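Local structure of putative esterase (Sulfolobus solfataricus P2, 2RAU) at residues Ser135-Asp140 with Glu144-Ala149. The protein is a putative esterase of the alpha/beta-hydrolase clan, probably a lipase, and binds calcium. Residues are numbered along the deposited sequence; the frame is centred on the assembly and turned at random. Where two conformers were deposited one is given.
Sequences SFIKRD and ERIYLA. With CA (calcium ion), chain C; EDO (1,2-ethanediol), chain E.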
ATOM      1  N   SER A 135       5.496 -10.206  14.581  0.50 26.60           N
ATOM      2  CA  SER A 135       5.688 -10.752  15.921  0.50 25.81           C
ATOM      3  C   SER A 135       4.566 -10.275  16.859  0.50 24.43           C
ATOM      4  O   SER A 135       4.001 -11.050  17.635  0.50 25.46           O
ATOM      5  CB  SER A 135       7.058 -10.340  16.454  0.50 27.72           C
ATOM      6  OG  SER A 135       8.096 -10.874  15.647  0.50 28.44           O
ATOM      7  N   PHE A 136       4.246  -8.989  16.790  1.00 26.72           N
ATOM      8  CA  PHE A 136       3.170  -8.417  17.591  1.00 25.99           C
ATOM      9  C   PHE A 136       1.813  -9.061  17.252  1.00 23.70           C
ATOM     10  O   PHE A 136       0.977  -9.386  18.147  1.00 25.01           O
ATOM     11  CB  PHE A 136       3.074  -6.913  17.321  1.00 27.50           C
ATOM     12  CG  PHE A 136       2.005  -6.217  18.120  1.00 27.65           C
ATOM     13  CD1 PHE A 136       0.705  -6.131  17.648  1.00 30.97           C
ATOM     14  CD2 PHE A 136       2.282  -5.731  19.370  1.00 39.87           C
ATOM     15  CE1 PHE A 136      -0.298  -5.525  18.407  1.00 33.17           C
ATOM     16  CE2 PHE A 136       1.279  -5.128  20.123  1.00 40.36           C
ATOM     17  CZ  PHE A 136       0.004  -5.021  19.627  1.00 30.24           C
ATOM     18  N   ILE A 137       1.564  -9.191  15.949  1.00 25.45           N
ATOM     19  CA  ILE A 137       0.324  -9.797  15.458  1.00 24.02           C
ATOM     20  C   ILE A 137       0.125 -11.209  15.959  1.00 24.22           C
ATOM     21  O   ILE A 137      -0.997 -11.607  16.271  1.00 23.63           O
ATOM     22  CB  ILE A 137       0.286  -9.774  13.909  1.00 26.89           C
ATOM     23  CG1 ILE A 137       0.115  -8.339  13.417  1.00 26.94           C
ATOM     24  CG2 ILE A 137      -0.857 -10.614  13.351  1.00 26.19           C
ATOM     25  CD1 ILE A 137       0.096  -8.204  11.875  1.00 23.11           C
ATOM     26  N   LYS A 138       1.191 -11.997  15.964  1.00 24.80           N
ATOM     27  CA  LYS A 138       1.093 -13.375  16.415  1.00 26.38           C
ATOM     28  C   LYS A 138       0.570 -13.444  17.844  1.00 23.13           C
ATOM     29  O   LYS A 138      -0.296 -14.274  18.166  1.00 26.47           O
ATOM     30  CB  LYS A 138       2.439 -14.085  16.307  1.00 24.43           C
ATOM     31  CG  LYS A 138       2.937 -14.331  14.914  1.00 26.76           C
ATOM     32  CD  LYS A 138       4.160 -15.247  15.020  1.00 32.71           C
ATOM     33  CE  LYS A 138       4.727 -15.539  13.692  1.00 34.83           C
ATOM     34  NZ  LYS A 138       5.567 -16.756  13.745  1.00 26.97           N
ATOM     35  N   ARG A 139       1.097 -12.579  18.706  1.00 22.27           N
ATOM     36  CA  ARG A 139       0.668 -12.523  20.072  1.00 22.96           C
ATOM     37  C   ARG A 139      -0.727 -11.910  20.219  1.00 22.22           C
ATOM     38  O   ARG A 139      -1.557 -12.418  20.993  1.00 23.21           O
ATOM     39  CB  ARG A 139       1.682 -11.746  20.922  1.00 22.50           C
ATOM     40  CG  ARG A 139       1.353 -11.832  22.398  1.00 22.79           C
ATOM     41  CD  ARG A 139       2.370 -11.142  23.259  1.00 24.15           C
ATOM     42  NE  ARG A 139       2.131 -11.478  24.660  1.00 25.83           N
ATOM     43  CZ  ARG A 139       2.293 -10.644  25.680  1.00 30.19           C
ATOM     44  NH1 ARG A 139       2.632  -9.373  25.479  1.00 33.45           N
ATOM     45  NH2 ARG A 139       2.062 -11.059  26.904  1.00 29.44           N
ATOM     46  N   ASP A 140      -0.981 -10.811  19.531  1.00 24.45           N
ATOM     47  CA  ASP A 140      -2.291 -10.191  19.585  1.00 22.96           C
ATOM     48  C   ASP A 140      -3.467 -11.070  19.067  1.00 23.63           C
ATOM     49  O   ASP A 140      -4.520 -11.110  19.678  1.00 24.96           O
ATOM     50  CB  ASP A 140      -2.271  -8.903  18.794  1.00 24.72           C
ATOM     51  CG  ASP A 140      -3.556  -8.094  18.958  1.00 27.51           C
ATOM     52  OD1 ASP A 140      -3.759  -7.597  20.078  1.00 27.57           O
ATOM     53  OD2 ASP A 140      -4.336  -7.972  17.993  1.00 24.61           O
ATOM     54  N   GLU A 144      -0.105 -18.590  14.887  1.00 23.50           N
ATOM     55  CA  GLU A 144       1.332 -18.925  14.694  1.00 26.33           C
ATOM     56  C   GLU A 144       1.831 -18.426  13.335  1.00 25.66           C
ATOM     57  O   GLU A 144       2.973 -18.016  13.187  1.00 25.92           O
ATOM     58  CB  GLU A 144       1.574 -20.413  14.782  1.00 30.76           C
ATOM     59  CG  GLU A 144       1.598 -20.933  16.179  1.00 35.85           C
ATOM     60  CD  GLU A 144       0.326 -20.603  16.928  1.00 41.24           C
ATOM     61  OE1 GLU A 144      -0.707 -21.173  16.578  1.00 36.86           O
ATOM     62  OE2 GLU A 144       0.330 -19.768  17.854  1.00 32.75           O
ATOM     63  N   ARG A 145       0.944 -18.435  12.350  0.50 24.89           N
ATOM     64  CA  ARG A 145       1.278 -17.944  11.020  0.50 26.14           C
ATOM     65  C   ARG A 145       0.125 -17.080  10.545  0.50 25.79           C
ATOM     66  O   ARG A 145      -1.017 -17.256  10.967  0.50 24.61           O
ATOM     67  CB  ARG A 145       1.518 -19.095  10.040  0.50 24.80           C
ATOM     68  CG  ARG A 145       2.640 -20.062  10.445  0.50 26.66           C
ATOM     69  CD  ARG A 145       2.660 -21.261   9.532  0.50 29.36           C
ATOM     70  NE  ARG A 145       3.508 -21.092   8.357  0.50 33.98           N
ATOM     71  CZ  ARG A 145       3.450 -21.876   7.280  0.50 29.49           C
ATOM     72  NH1 ARG A 145       2.561 -22.860   7.201  0.50 33.59           N
ATOM     73  NH2 ARG A 145       4.278 -21.680   6.272  0.50 20.77           N
ATOM     74  N   ILE A 146       0.433 -16.151   9.658  1.00 24.29           N
ATOM     75  CA  ILE A 146      -0.570 -15.208   9.171  1.00 26.01           C
ATOM     76  C   ILE A 146      -0.732 -15.204   7.639  1.00 24.03           C
ATOM     77  O   ILE A 146       0.088 -15.752   6.880  1.00 23.34           O
ATOM     78  CB  ILE A 146      -0.261 -13.773   9.680  1.00 24.29           C
ATOM     79  CG1 ILE A 146       0.967 -13.199   8.978  1.00 29.03           C
ATOM     80  CG2 ILE A 146      -0.037 -13.682  11.242  1.00 24.80           C
ATOM     81  CD1 ILE A 146       1.231 -11.749   9.352  1.00 26.70           C
ATOM     82  N   TYR A 147      -1.841 -14.592   7.211  1.00 24.29           N
ATOM     83  CA  TYR A 147      -2.075 -14.269   5.819  1.00 23.28           C
ATOM     84  C   TYR A 147      -1.416 -12.930   5.584  1.00 23.23           C
ATOM     85  O   TYR A 147      -1.604 -11.989   6.349  1.00 27.10           O
ATOM     86  CB  TYR A 147      -3.554 -14.200   5.499  1.00 23.00           C
ATOM     87  CG  TYR A 147      -4.270 -15.498   5.646  1.00 25.17           C
ATOM     88  CD1 TYR A 147      -4.029 -16.527   4.769  1.00 26.42           C
ATOM     89  CD2 TYR A 147      -5.186 -15.695   6.658  1.00 26.62           C
ATOM     90  CE1 TYR A 147      -4.668 -17.715   4.890  1.00 27.00           C
ATOM     91  CE2 TYR A 147      -5.840 -16.873   6.787  1.00 26.11           C
ATOM     92  CZ  TYR A 147      -5.582 -17.901   5.893  1.00 24.82           C
ATOM     93  OH  TYR A 147      -6.238 -19.116   5.991  1.00 29.41           O
ATOM     94  N   LEU A 148      -0.618 -12.856   4.532  1.00 24.88           N
ATOM     95  CA  LEU A 148       0.124 -11.640   4.224  1.00 25.16           C
ATOM     96  C   LEU A 148      -0.282 -11.155   2.823  1.00 27.73           C
ATOM     97  O   LEU A 148      -0.117 -11.861   1.826  1.00 23.49           O
ATOM     98  CB  LEU A 148       1.629 -11.904   4.243  1.00 22.25           C
ATOM     99  CG  LEU A 148       2.548 -10.700   4.029  1.00 24.24           C
ATOM    100  CD1 LEU A 148       2.295  -9.704   5.129  1.00 24.85           C
ATOM    101  CD2 LEU A 148       3.988 -11.137   3.990  1.00 27.86           C
ATOM    102  N   ALA A 149      -0.772  -9.926   2.772  1.00 26.67           N
ATOM    103  CA  ALA A 149      -1.217  -9.302   1.535  1.00 24.92           C
ATOM    104  C   ALA A 149      -0.344  -8.119   1.288  1.00 23.86           C
ATOM    105  O   ALA A 149       0.192  -7.498   2.227  1.00 26.11           O
ATOM    106  CB  ALA A 149      -2.682  -8.894   1.629  1.00 22.54           C
TER
HETATM  107 CA    CA C 355      -1.693 -19.889  18.693  1.00 34.93          CA
HETATM  108  C1  EDO E 357      -4.384 -21.050  16.004  1.00 45.16           C
HETATM  109  O1  EDO E 357      -3.679 -21.362  14.802  1.00 54.31           O
HETATM  110  C2  EDO E 357      -3.249 -20.757  16.923  1.00 38.10           C
HETATM  111  O2  EDO E 357      -3.568 -20.274  18.223  1.00 18.69           O
HETATM  112  O   HOH W   1      -1.686 -22.260  19.522  1.00 29.50           O
HETATM  113  O   HOH W   2      -0.346 -18.176  20.211  1.00 35.56           O
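Ile137 meets Ile146 through their gamma methyls. CG2 of Ile137 lies 3.8 Å from CG2 of Ile146, and the two side chains cross at about a right angle. CG2 of Ile137 stands anti to its own backbone N, which puts it on the side of the strand. Both isoleucines are buried and also touch Ala52 of the neighbouring parallel strand 52-56. Helix 123-141 thus packs on the central sheet and turns back into strand 146-151, a helix-to-strand connection of the alpha/beta-hydrolase fold. Strand 146-151 probably leads into the nucleophile elbow. Next along the helix, Lys138 reaches the turn. Its chain is extended beyond CG and runs past the carbonyl of Glu144, with Lys138 CE 3.1 Å from Glu144 O. Lys138 NZ gives Glu144 O a weak hydrogen bond of 2.9 Å. The stronger partner of NZ is Asp169, in a salt bridge. A methionine in its place would probably leave Asp169 without its counter-charge and the Glu144 carbonyl without this donor. The CB of Glu144 starts away from the helix. The chain then bends at chi2 (56°), and OE2 binds calcium at 2.2 Å; OE1 is also near the metal, but its place is less sure. Gly142 O, two waters and an ethanediol, probably from the crystallisation liquor, also bind the metal.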